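Long-range contacts in short chain dehydrogenase (A0QTM2 homolog) (Mycobacterium thermoresistibile, PDB 3SC4), which is probably an NAD(P)-dependent oxidoreductase of the short-chain dehydrogenase family, its substrate not established: residues Ser102-Gly107 with Thr164-Ala169; Gly122-Gly127 with Met168-Met173; Thr193-Thr198 with Asp271-Ser276; Cys245-Leu250 with Pro277-Tyr282. All blocks are in the same frame, centred on the assembly; numbering follows the deposited sequence.

Interaction 1. Residues Ser102-Gly107 with Thr164-Ala169; sequences SAINLG and TPYMMA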
loop_
_atom_site.group_PDB
_atom_site.type_symbol
_atom_site.label_atom_id
_atom_site.label_comp_id
_atom_site.label_asym_id
_atom_site.label_seq_id
_atom_site.Cartn_x
_atom_site.Cartn_y
_atom_site.Cartn_z
ATOM N N SER B 102 -11.298 9.373 4.055
ATOM C CA SER B 102 -11.360 8.284 3.116
ATOM C C SER B 102 -11.753 8.718 1.735
ATOM O O SER B 102 -12.126 9.848 1.500
ATOM C CB SER B 102 -12.309 7.204 3.628
ATOM O OG SER B 102 -13.643 7.651 3.573
ATOM N N ALA B 103 -11.593 7.803 0.807
ATOM C CA ALA B 103 -11.938 8.041 -0.568
ATOM C C ALA B 103 -12.210 6.672 -1.185
ATOM O O ALA B 103 -11.515 5.703 -0.892
ATOM C CB ALA B 103 -10.814 8.748 -1.282
ATOM N N ILE B 104 -13.220 6.604 -2.034
ATOM C CA ILE B 104 -13.679 5.334 -2.554
ATOM C C ILE B 104 -14.016 5.415 -4.049
ATOM O O ILE B 104 -14.543 6.401 -4.516
ATOM C CB ILE B 104 -14.880 4.842 -1.754
ATOM C CG1 ILE B 104 -15.218 3.401 -2.154
ATOM C CG2 ILE B 104 -16.054 5.799 -1.938
ATOM C CD1 ILE B 104 -15.981 2.565 -1.038
ATOM N N ASN B 105 -13.611 4.382 -4.778
ATOM C CA ASN B 105 -14.019 4.112 -6.140
ATOM C C ASN B 105 -13.777 2.606 -6.286
ATOM O O ASN B 105 -12.722 2.125 -5.878
ATOM C CB ASN B 105 -13.204 4.912 -7.144
ATOM C CG ASN B 105 -13.529 4.566 -8.599
ATOM O OD1 ASN B 105 -13.785 3.418 -8.939
ATOM N ND2 ASN B 105 -13.467 5.558 -9.458
ATOM N N LEU B 106 -14.755 1.879 -6.831
ATOM C CA LEU B 106 -14.716 0.419 -6.784
ATOM C C LEU B 106 -14.417 -0.153 -8.168
ATOM O O LEU B 106 -14.657 -1.341 -8.431
ATOM C CB LEU B 106 -16.038 -0.153 -6.221
ATOM C CG LEU B 106 -16.438 0.355 -4.816
ATOM C CD1 LEU B 106 -17.726 -0.313 -4.327
ATOM C CD2 LEU B 106 -15.340 0.099 -3.806
ATOM N N GLY B 107 -13.897 0.686 -9.056
ATOM C CA GLY B 107 -13.548 0.227 -10.397
ATOM C C GLY B 107 -12.214 -0.489 -10.414
ATOM O O GLY B 107 -11.466 -0.463 -9.426
ATOM N N THR B 164 -8.625 -3.196 -7.336
ATOM C CA THR B 164 -7.215 -2.935 -7.044
ATOM C C THR B 164 -6.903 -1.556 -6.461
ATOM O O THR B 164 -6.288 -1.449 -5.424
ATOM C CB THR B 164 -6.385 -3.218 -8.295
ATOM O OG1 THR B 164 -6.561 -4.601 -8.628
ATOM C CG2 THR B 164 -4.936 -2.909 -8.060
ATOM N N PRO B 165 -7.358 -0.495 -7.100
ATOM C CA PRO B 165 -7.058 0.824 -6.541
ATOM C C PRO B 165 -7.496 0.989 -5.099
ATOM O O PRO B 165 -6.719 1.422 -4.241
ATOM C CB PRO B 165 -7.853 1.774 -7.452
ATOM C CG PRO B 165 -8.032 0.990 -8.720
ATOM C CD PRO B 165 -8.198 -0.416 -8.300
ATOM N N TYR B 166 -8.741 0.667 -4.825
ATOM C CA TYR B 166 -9.295 0.824 -3.484
ATOM C C TYR B 166 -8.659 -0.145 -2.500
ATOM O O TYR B 166 -8.347 0.243 -1.396
ATOM C CB TYR B 166 -10.825 0.651 -3.509
ATOM C CG TYR B 166 -11.527 0.986 -2.224
ATOM C CD1 TYR B 166 -11.425 2.242 -1.665
ATOM C CD2 TYR B 166 -12.317 0.051 -1.592
ATOM C CE1 TYR B 166 -12.089 2.552 -0.457
ATOM C CE2 TYR B 166 -12.974 0.328 -0.412
ATOM C CZ TYR B 166 -12.855 1.577 0.176
ATOM O OH TYR B 166 -13.536 1.847 1.359
ATOM N N MET B 167 -8.463 -1.401 -2.897
ATOM C CA MET B 167 -7.794 -2.367 -2.025
ATOM C C MET B 167 -6.402 -1.878 -1.689
ATOM O O MET B 167 -5.968 -1.975 -0.548
ATOM C CB MET B 167 -7.719 -3.722 -2.685
ATOM C CG MET B 167 -6.939 -4.749 -1.911
ATOM S SD MET B 167 -5.162 -4.743 -2.313
ATOM C CE MET B 167 -5.174 -5.195 -4.065
ATOM N N MET B 168 -5.694 -1.348 -2.678
ATOM C CA MET B 168 -4.341 -0.817 -2.418
ATOM C C MET B 168 -4.354 0.287 -1.350
ATOM O O MET B 168 -3.475 0.344 -0.476
ATOM C CB MET B 168 -3.699 -0.260 -3.707
ATOM C CG MET B 168 -3.173 -1.333 -4.599
ATOM S SD MET B 168 -2.657 -0.681 -6.191
ATOM C CE MET B 168 -1.254 0.337 -5.687
ATOM N N ALA B 169 -5.307 1.195 -1.486
ATOM C CA ALA B 169 -5.417 2.326 -0.599
ATOM C C ALA B 169 -5.804 1.842 0.792
ATOM O O ALA B 169 -5.157 2.211 1.780
ATOM C CB ALA B 169 -6.423 3.357 -1.142
#
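N105 OD1 is the best-held polar atom of this contact, gripped by one strong bond: the backbone N of G107 reaches it at 2.7 Å, nearly straight (158°) and close to the line of the C=O axis. This is an Asx turn, and it fixes the amide and bends the chain where S102-G107 passes the start of helix 164-183. No hydrogen bond joins the two segments. Contact centres on Y166, whose CG stands anti to the backbone N (chi1 -172°), throwing the ring out from the helix toward the loop. I104 crosses it obliquely: CG1 lies over one face in a CH-pi contact, 3.9 Å from the ring centroid and 19° off the normal, while CD1 runs on to within 3.5 Å of Y166 CZ. L106 lies alongside, with CD2 3.7 Å from Y166 CD2. The carbonyl O of A103 comes in at the ring edge, 3.2 Å from Y166 CE1, and N105 O sits 3.4 Å from Y166 CB. Y166 begins the YxxxK signature, completed by K170, and is probably, as in relatives, the acid-base residue. Dispersion over a face and a carbonyl at the C-H edge thus help to position the ring, while S102-G107 gives the phenol oxygen no hydrogen bond.

Interaction 2. Residues Gly122-Gly127 with Met168-Met173; sequences GIQVRG and MAKYGM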
loop_
_atom_site.group_PDB
_atom_site.type_symbol
_atom_site.label_atom_id
_atom_site.label_comp_id
_atom_site.label_asym_id
_atom_site.label_seq_id
_atom_site.Cartn_x
_atom_site.Cartn_y
_atom_site.Cartn_z
ATOM N N GLY B 122 -3.610 9.406 -1.991
ATOM C CA GLY B 122 -3.257 10.650 -1.306
ATOM C C GLY B 122 -3.905 10.780 0.047
ATOM O O GLY B 122 -3.238 11.009 1.052
ATOM N N ILE B 123 -5.215 10.624 0.079
ATOM C CA ILE B 123 -5.934 10.852 1.302
ATOM C C ILE B 123 -5.706 9.711 2.299
ATOM O O ILE B 123 -5.568 9.953 3.490
ATOM C CB ILE B 123 -7.434 11.027 1.033
ATOM C CG1 ILE B 123 -7.670 12.342 0.273
ATOM C CG2 ILE B 123 -8.169 11.054 2.320
ATOM C CD1 ILE B 123 -9.116 12.559 -0.213
ATOM N N GLN B 124 -5.647 8.482 1.824
ATOM C CA GLN B 124 -5.671 7.333 2.730
ATOM C C GLN B 124 -4.300 6.775 3.123
ATOM O O GLN B 124 -4.056 6.500 4.306
ATOM C CB GLN B 124 -6.579 6.218 2.166
ATOM C CG GLN B 124 -8.046 6.542 2.382
ATOM C CD GLN B 124 -9.040 5.830 1.461
ATOM O OE1 GLN B 124 -10.162 5.509 1.894
ATOM N NE2 GLN B 124 -8.668 5.631 0.196
ATOM N N VAL B 125 -3.424 6.573 2.150
ATOM C CA VAL B 125 -2.128 5.970 2.431
ATOM C C VAL B 125 -1.197 7.078 2.845
ATOM O O VAL B 125 -0.696 7.080 3.945
ATOM C CB VAL B 125 -1.557 5.256 1.231
ATOM C CG1 VAL B 125 -0.267 4.574 1.611
ATOM C CG2 VAL B 125 -2.593 4.261 0.665
ATOM N N ARG B 126 -1.018 8.052 1.976
ATOM C CA ARG B 126 -0.186 9.198 2.287
ATOM C C ARG B 126 -0.768 9.987 3.464
ATOM O O ARG B 126 -0.051 10.357 4.392
ATOM C CB ARG B 126 -0.044 10.074 1.056
ATOM C CG ARG B 126 1.009 11.154 1.209
ATOM C CD ARG B 126 1.193 11.934 -0.080
ATOM N NE ARG B 126 2.174 13.021 0.011
ATOM C CZ ARG B 126 1.890 14.290 0.299
ATOM N NH1 ARG B 126 0.649 14.650 0.605
ATOM N NH2 ARG B 126 2.860 15.217 0.309
ATOM N N GLY B 127 -2.073 10.221 3.435
ATOM C CA GLY B 127 -2.731 10.959 4.496
ATOM C C GLY B 127 -2.605 10.317 5.868
ATOM O O GLY B 127 -2.313 11.003 6.865
ATOM N N MET B 168 -5.694 -1.348 -2.678
ATOM C CA MET B 168 -4.341 -0.817 -2.418
ATOM C C MET B 168 -4.354 0.287 -1.350
ATOM O O MET B 168 -3.475 0.344 -0.476
ATOM C CB MET B 168 -3.699 -0.260 -3.707
ATOM C CG MET B 168 -3.173 -1.333 -4.599
ATOM S SD MET B 168 -2.657 -0.681 -6.191
ATOM C CE MET B 168 -1.254 0.337 -5.687
ATOM N N ALA B 169 -5.307 1.195 -1.486
ATOM C CA ALA B 169 -5.417 2.326 -0.599
ATOM C C ALA B 169 -5.804 1.842 0.792
ATOM O O ALA B 169 -5.157 2.211 1.780
ATOM C CB ALA B 169 -6.423 3.357 -1.142
ATOM N N LYS B 170 -6.823 0.994 0.889
ATOM C CA LYS B 170 -7.273 0.572 2.213
ATOM C C LYS B 170 -6.238 -0.317 2.878
ATOM O O LYS B 170 -5.976 -0.142 4.051
ATOM C CB LYS B 170 -8.643 -0.133 2.197
ATOM C CG LYS B 170 -9.845 0.729 1.758
ATOM C CD LYS B 170 -9.959 2.095 2.446
ATOM C CE LYS B 170 -10.227 2.001 3.949
ATOM N NZ LYS B 170 -10.634 3.367 4.510
ATOM N N TYR B 171 -5.667 -1.278 2.166
ATOM C CA TYR B 171 -4.620 -2.101 2.751
ATOM C C TYR B 171 -3.383 -1.264 3.125
ATOM O O TYR B 171 -2.712 -1.525 4.132
ATOM C CB TYR B 171 -4.210 -3.219 1.782
ATOM C CG TYR B 171 -5.132 -4.447 1.735
ATOM C CD1 TYR B 171 -6.432 -4.411 2.201
ATOM C CD2 TYR B 171 -4.693 -5.620 1.166
ATOM C CE1 TYR B 171 -7.263 -5.547 2.117
ATOM C CE2 TYR B 171 -5.493 -6.726 1.083
ATOM C CZ TYR B 171 -6.782 -6.692 1.554
ATOM O OH TYR B 171 -7.563 -7.827 1.463
ATOM N N GLY B 172 -3.075 -0.263 2.301
ATOM C CA GLY B 172 -1.980 0.665 2.579
ATOM C C GLY B 172 -2.140 1.382 3.905
ATOM O O GLY B 172 -1.179 1.505 4.656
ATOM N N MET B 173 -3.374 1.823 4.207
ATOM C CA MET B 173 -3.720 2.424 5.521
ATOM C C MET B 173 -3.459 1.438 6.631
ATOM O O MET B 173 -2.855 1.776 7.632
ATOM C CB MET B 173 -5.204 2.811 5.616
ATOM C CG MET B 173 -5.564 4.124 5.126
ATOM S SD MET B 173 -7.329 4.464 5.317
ATOM C CE MET B 173 -7.503 5.238 6.920
#
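Polar contact between the two helices rests on Q124, whose extended side chain crosses that of K170 obliquely. The bond from K170 NZ to Q124 OE1 is weak, at 3.4 Å, and both groups have better partners: Q124 OE1 accepts from the backbone N of A103, and K170 NZ gives to L150 O. K170 bends at chi2 and chi3, which carries its end back toward helix 114-135, and its CD also approaches Q124 OE1 at 3.5 Å. Both helices flank the parallel sheet of a Rossmann-type fold, and K170 is the lysine of the family's YxxxK motif. The segments 122-127 and 168-173 run nearly side by side, axes 7.9 Å apart and 29° from parallel. The packing between them is partly apolar, partly C-H against carbonyl oxygens. V125 points CG2 at the backbone of the other helix, 3.5 Å from A169 O and 4.1 Å from G172 CA. M173 packs across Q124: its SD touches Q124 CG at 3.7 Å, and its CG presses on Q124 O at a tight 2.9 Å. Q124 NE2, bonded to M120 O, rests against A169 CB. Here the second subunit closes in, with its M168 packing on V125 and its V125 on M168.

Interaction 3. Residues Thr193-Thr198 with Asp271-Ser276; sequences TLWPRT and DLWVDS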
loop_
_atom_site.group_PDB
_atom_site.type_symbol
_atom_site.label_atom_id
_atom_site.label_comp_id
_atom_site.label_asym_id
_atom_site.label_seq_id
_atom_site.Cartn_x
_atom_site.Cartn_y
_atom_site.Cartn_z
ATOM N N THR B 193 -6.126 -1.054 13.827
ATOM C CA THR B 193 -7.128 -0.729 12.812
ATOM C C THR B 193 -8.480 -1.253 13.262
ATOM O O THR B 193 -8.560 -2.198 14.052
ATOM C CB THR B 193 -6.780 -1.339 11.446
ATOM O OG1 THR B 193 -6.848 -2.759 11.550
ATOM C CG2 THR B 193 -5.377 -0.931 10.986
ATOM N N LEU B 194 -9.542 -0.662 12.720
ATOM C CA LEU B 194 -10.907 -1.017 13.117
ATOM C C LEU B 194 -11.820 -0.897 11.932
ATOM O O LEU B 194 -11.823 0.157 11.264
ATOM C CB LEU B 194 -11.380 -0.091 14.245
ATOM C CG LEU B 194 -12.741 -0.343 14.888
ATOM C CD1 LEU B 194 -12.743 -1.717 15.544
ATOM C CD2 LEU B 194 -13.148 0.792 15.904
ATOM N N TRP B 195 -12.619 -1.943 11.706
ATOM C CA TRP B 195 -13.428 -2.108 10.494
ATOM C C TRP B 195 -14.769 -2.794 10.838
ATOM O O TRP B 195 -14.799 -3.712 11.655
ATOM C CB TRP B 195 -12.633 -2.975 9.518
ATOM C CG TRP B 195 -13.128 -3.008 8.084
ATOM C CD1 TRP B 195 -13.609 -4.086 7.422
ATOM C CD2 TRP B 195 -13.081 -1.948 7.133
ATOM N NE1 TRP B 195 -13.903 -3.760 6.139
ATOM C CE2 TRP B 195 -13.600 -2.445 5.934
ATOM C CE3 TRP B 195 -12.688 -0.607 7.195
ATOM C CZ2 TRP B 195 -13.737 -1.655 4.785
ATOM C CZ3 TRP B 195 -12.816 0.185 6.060
ATOM C CH2 TRP B 195 -13.342 -0.347 4.866
ATOM N N PRO B 196 -15.878 -2.372 10.223
ATOM C CA PRO B 196 -17.164 -2.935 10.579
ATOM C C PRO B 196 -17.512 -4.140 9.708
ATOM O O PRO B 196 -17.082 -4.226 8.573
ATOM C CB PRO B 196 -18.112 -1.780 10.283
ATOM C CG PRO B 196 -17.515 -1.126 9.102
ATOM C CD PRO B 196 -16.025 -1.332 9.194
ATOM N N ARG B 197 -18.311 -5.056 10.221
ATOM C CA ARG B 197 -18.605 -6.276 9.481
ATOM C C ARG B 197 -19.665 -6.080 8.421
ATOM O O ARG B 197 -19.748 -6.876 7.486
ATOM C CB ARG B 197 -19.089 -7.395 10.416
ATOM C CG ARG B 197 -18.006 -8.077 11.158
ATOM C CD ARG B 197 -18.531 -9.295 11.877
ATOM N NE ARG B 197 -17.437 -10.073 12.441
ATOM C CZ ARG B 197 -16.889 -11.154 11.889
ATOM N NH1 ARG B 197 -17.303 -11.637 10.724
ATOM N NH2 ARG B 197 -15.902 -11.768 12.511
ATOM N N THR B 198 -20.517 -5.077 8.595
ATOM C CA THR B 198 -21.581 -4.817 7.645
ATOM C C THR B 198 -21.354 -3.454 7.033
ATOM O O THR B 198 -20.507 -2.700 7.504
ATOM C CB THR B 198 -22.927 -4.767 8.343
ATOM O OG1 THR B 198 -23.026 -3.531 9.070
ATOM C CG2 THR B 198 -23.096 -5.964 9.282
ATOM N N ASP B 271 -19.668 -6.225 4.850
ATOM C CA ASP B 271 -18.726 -5.204 4.376
ATOM C C ASP B 271 -17.739 -5.898 3.432
ATOM O O ASP B 271 -17.636 -7.122 3.408
ATOM C CB ASP B 271 -18.012 -4.594 5.593
ATOM C CG ASP B 271 -17.297 -3.274 5.303
ATOM O OD1 ASP B 271 -17.398 -2.725 4.198
ATOM O OD2 ASP B 271 -16.634 -2.759 6.229
ATOM N N LEU B 272 -17.019 -5.123 2.639
ATOM C CA LEU B 272 -15.853 -5.638 1.935
ATOM C C LEU B 272 -14.856 -6.211 2.957
ATOM O O LEU B 272 -14.735 -5.690 4.064
ATOM C CB LEU B 272 -15.165 -4.527 1.156
ATOM C CG LEU B 272 -15.941 -3.840 0.023
ATOM C CD1 LEU B 272 -15.037 -2.843 -0.728
ATOM C CD2 LEU B 272 -16.547 -4.854 -0.937
ATOM N N TRP B 273 -14.167 -7.283 2.571
ATOM C CA TRP B 273 -13.111 -7.907 3.378
ATOM C C TRP B 273 -13.632 -8.634 4.613
ATOM O O TRP B 273 -12.884 -8.907 5.523
ATOM C CB TRP B 273 -11.963 -6.901 3.723
ATOM C CG TRP B 273 -11.333 -6.381 2.480
ATOM C CD1 TRP B 273 -10.680 -7.123 1.552
ATOM C CD2 TRP B 273 -11.347 -5.033 1.981
ATOM N NE1 TRP B 273 -10.275 -6.338 0.509
ATOM C CE2 TRP B 273 -10.649 -5.042 0.747
ATOM C CE3 TRP B 273 -11.841 -3.814 2.464
ATOM C CZ2 TRP B 273 -10.461 -3.885 -0.031
ATOM C CZ3 TRP B 273 -11.657 -2.656 1.675
ATOM C CH2 TRP B 273 -10.961 -2.717 0.440
ATOM N N VAL B 274 -14.912 -8.984 4.605
ATOM C CA VAL B 274 -15.540 -9.658 5.724
ATOM C C VAL B 274 -16.389 -10.816 5.228
ATOM O O VAL B 274 -17.125 -10.692 4.233
ATOM C CB VAL B 274 -16.378 -8.665 6.538
ATOM C CG1 VAL B 274 -17.290 -9.403 7.536
ATOM C CG2 VAL B 274 -15.439 -7.687 7.252
ATOM N N ASP B 275 -16.282 -11.949 5.916
ATOM C CA ASP B 275 -17.038 -13.164 5.526
ATOM C C ASP B 275 -18.456 -13.176 6.049
ATOM O O ASP B 275 -19.327 -13.721 5.404
ATOM C CB ASP B 275 -16.336 -14.451 6.028
ATOM C CG ASP B 275 -15.100 -14.841 5.181
ATOM O OD1 ASP B 275 -15.194 -14.740 3.920
ATOM O OD2 ASP B 275 -14.064 -15.254 5.786
ATOM N N SER B 276 -18.677 -12.615 7.233
ATOM C CA SER B 276 -19.966 -12.746 7.923
ATOM C C SER B 276 -20.392 -11.468 8.589
ATOM O O SER B 276 -19.577 -10.759 9.130
ATOM C CB SER B 276 -19.888 -13.825 9.024
ATOM O OG SER B 276 -19.422 -15.059 8.504
#
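W195 lays one face of its indole under the carboxylate of D271, the two planes only 15° apart and D271 OD2 3.1 Å from W195 CE2. That oxygen is also 2.9 Å from W195 NE1, yet it sits above the ring, so the N-H passes it by and runs in the ring plane to L272 O, 3.0 Å away and almost straight at 171°. D271 OD2 further crowds P196 O at 2.8 Å; two acceptors so close would tend to raise the acid's pKa. The type II turn D271-V274 is held at its start by D271 N, which gives a short 2.7 Å bond to R197 O. R197, extended from CG to NE, crosses V274 at about a right angle and its NH1 donates to S276 O at 2.9 Å, while NE pairs with D247. W273 brings its ring edge, atom CE3, 3.7 Å from W195 CZ2, with its own NE1 bonded to W160 O. V274 CG2 reaches the indole edge near CD1. The C-terminal loop thus covers the end of strand 190-195, which lies between strands 146-149 and 242-244; V274 touches L244, W195 meets K170 of helix 164-183, and Y224 of helix 222-232 packs on W195 and P196.

Interaction 4. Residues Cys245-Leu250 with Pro277-Tyr282; sequences CEDVLL and PNPPGY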
loop_
_atom_site.group_PDB
_atom_site.type_symbol
_atom_site.label_atom_id
_atom_site.label_comp_id
_atom_site.label_asym_id
_atom_site.label_seq_id
_atom_site.Cartn_x
_atom_site.Cartn_y
_atom_site.Cartn_z
ATOM N N CYS B 245 -15.500 -4.314 14.299
ATOM C CA CYS B 245 -16.309 -3.655 15.324
ATOM C C CYS B 245 -17.112 -4.646 16.192
ATOM O O CYS B 245 -16.974 -4.696 17.417
ATOM C CB CYS B 245 -17.258 -2.643 14.686
ATOM S SG CYS B 245 -16.404 -1.238 13.918
ATOM N N GLU B 246 -17.938 -5.446 15.539
ATOM C CA GLU B 246 -18.812 -6.346 16.246
ATOM C C GLU B 246 -18.024 -7.283 17.181
ATOM O O GLU B 246 -18.393 -7.468 18.342
ATOM C CB GLU B 246 -19.654 -7.138 15.255
ATOM C CG GLU B 246 -20.736 -6.314 14.575
ATOM C CD GLU B 246 -20.264 -5.607 13.315
ATOM O OE1 GLU B 246 -19.055 -5.281 13.202
ATOM O OE2 GLU B 246 -21.132 -5.347 12.449
ATOM N N ASP B 247 -16.915 -7.823 16.696
ATOM C CA ASP B 247 -16.073 -8.689 17.525
ATOM C C ASP B 247 -15.566 -7.955 18.777
ATOM O O ASP B 247 -15.588 -8.490 19.875
ATOM C CB ASP B 247 -14.899 -9.253 16.713
ATOM C CG ASP B 247 -15.352 -9.966 15.463
ATOM O OD1 ASP B 247 -16.252 -9.449 14.775
ATOM O OD2 ASP B 247 -14.815 -11.044 15.144
ATOM N N VAL B 248 -15.104 -6.728 18.599
ATOM C CA VAL B 248 -14.598 -5.940 19.707
ATOM C C VAL B 248 -15.702 -5.749 20.739
ATOM O O VAL B 248 -15.469 -5.865 21.963
ATOM C CB VAL B 248 -14.071 -4.582 19.208
ATOM C CG1 VAL B 248 -13.864 -3.613 20.360
ATOM C CG2 VAL B 248 -12.789 -4.801 18.451
ATOM N N LEU B 249 -16.905 -5.483 20.240
ATOM C CA LEU B 249 -18.035 -5.228 21.114
ATOM C C LEU B 249 -18.425 -6.458 21.948
ATOM O O LEU B 249 -18.603 -6.329 23.146
ATOM C CB LEU B 249 -19.213 -4.656 20.323
ATOM C CG LEU B 249 -18.986 -3.174 19.919
ATOM C CD1 LEU B 249 -19.937 -2.759 18.806
ATOM C CD2 LEU B 249 -19.096 -2.198 21.125
ATOM N N LEU B 250 -18.522 -7.644 21.343
ATOM C CA LEU B 250 -18.796 -8.884 22.109
ATOM C C LEU B 250 -17.739 -9.182 23.147
ATOM O O LEU B 250 -18.062 -9.623 24.235
ATOM C CB LEU B 250 -18.884 -10.114 21.195
ATOM C CG LEU B 250 -20.088 -10.142 20.282
ATOM C CD1 LEU B 250 -20.072 -11.403 19.429
ATOM C CD2 LEU B 250 -21.361 -10.058 21.093
ATOM N N PRO B 277 -21.691 -11.197 8.614
ATOM C CA PRO B 277 -22.158 -9.977 9.268
ATOM C C PRO B 277 -22.003 -9.976 10.788
ATOM O O PRO B 277 -21.975 -8.910 11.380
ATOM C CB PRO B 277 -23.627 -9.910 8.863
ATOM C CG PRO B 277 -23.988 -11.327 8.598
ATOM C CD PRO B 277 -22.800 -12.000 8.063
ATOM N N ASN B 278 -21.877 -11.149 11.404
ATOM C CA ASN B 278 -21.693 -11.252 12.857
ATOM C C ASN B 278 -20.453 -12.043 13.218
ATOM O O ASN B 278 -19.946 -12.815 12.406
ATOM C CB ASN B 278 -22.907 -11.883 13.510
ATOM C CG ASN B 278 -24.136 -11.012 13.402
ATOM O OD1 ASN B 278 -24.061 -9.799 13.503
ATOM N ND2 ASN B 278 -25.277 -11.634 13.209
ATOM N N PRO B 279 -19.942 -11.841 14.436
ATOM C CA PRO B 279 -18.803 -12.660 14.842
ATOM C C PRO B 279 -19.126 -14.160 14.817
ATOM O O PRO B 279 -20.313 -14.544 14.875
ATOM C CB PRO B 279 -18.496 -12.175 16.269
ATOM C CG PRO B 279 -19.064 -10.757 16.293
ATOM C CD PRO B 279 -20.283 -10.816 15.440
ATOM N N PRO B 280 -18.085 -14.997 14.702
ATOM C CA PRO B 280 -18.300 -16.445 14.786
ATOM C C PRO B 280 -19.059 -16.818 16.041
ATOM O O PRO B 280 -18.736 -16.323 17.123
ATOM C CB PRO B 280 -16.882 -17.038 14.825
ATOM C CG PRO B 280 -15.920 -15.915 14.417
ATOM C CD PRO B 280 -16.726 -14.646 14.236
ATOM N N GLY B 281 -20.094 -17.640 15.870
ATOM C CA GLY B 281 -20.808 -18.239 16.988
ATOM C C GLY B 281 -21.750 -17.309 17.732
ATOM O O GLY B 281 -22.268 -17.670 18.787
ATOM N N TYR B 282 -21.987 -16.124 17.172
ATOM C CA TYR B 282 -22.899 -15.162 17.758
ATOM C C TYR B 282 -24.335 -15.659 17.688
ATOM O O TYR B 282 -24.799 -16.000 16.599
ATOM C CB TYR B 282 -22.828 -13.850 16.991
ATOM C CG TYR B 282 -23.880 -12.864 17.418
ATOM C CD1 TYR B 282 -23.829 -12.283 18.672
ATOM C CD2 TYR B 282 -24.922 -12.515 16.561
ATOM C CE1 TYR B 282 -24.794 -11.393 19.079
ATOM C CE2 TYR B 282 -25.897 -11.606 16.946
ATOM C CZ TYR B 282 -25.830 -11.040 18.211
ATOM O OH TYR B 282 -26.782 -10.138 18.615
#
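This is apolar packing of a proline-rich C-terminal loop against one side of helix 245-252, the short helix that follows edge strand 242-244. No hydrogen bond joins the two segments. P279 is the centrepiece, its ring directed at the helix and set among E246, its neighbour D247, and L250 a turn on. L250 meets it tip to tip, CD1 3.4 Å from P279 CG. E246 offers its CB to P279 CD at 3.7 Å, and D247 slides past in the opposite direction, OD1 3.5 Å from P279 CG. E246 thus touches the proline ring through its CB, D247 through OD1 itself, and both spend their charge on arginines: D247 OD1 pairs with R197 NE and E246 OE2 with R219 NH1, while E246 OE1 accepts from R197 N. Because E246 bends at chi2 (88°), its carboxylate turns to these partners. A type II turn from P279 to Y282, with G281 at positive phi, folds the chain back so that Y282 crosses L250 at about a right angle, Y282 CD1 3.9 Å from L250 CD1. The Y282 hydroxyl is bonded to P285 O and to L257 N. The helix also packs on helix 222-232, C245 against Y224 and A227 and V248 against V230, while the backbone of C245 bonds to W195 at the end of strand 190-195.

In the fold
Interactions 1 and 2 adjoin, centres about 9 Å apart, sharing M168 and A169 of helix 164-183; both touch the second subunit. Interactions 3 and 4 follow along the chain, their segments alternating, with centres about 10 Å apart and the R197-D247 salt bridge joining them. Interaction 3 is the bridge: Y166 and Y171 of the helix touch W273, and K170 packs on W195, whereas interactions 1 and 4 lie about 25 Å apart, centre to centre, without touching. The first pair sets helix 164-183, which carries the YxxxK signature, against helix 114-135 beside the dimer contact; the second folds the C-terminal tail across the ends of strands 190-195 and 242-244, close to the probable active-site region.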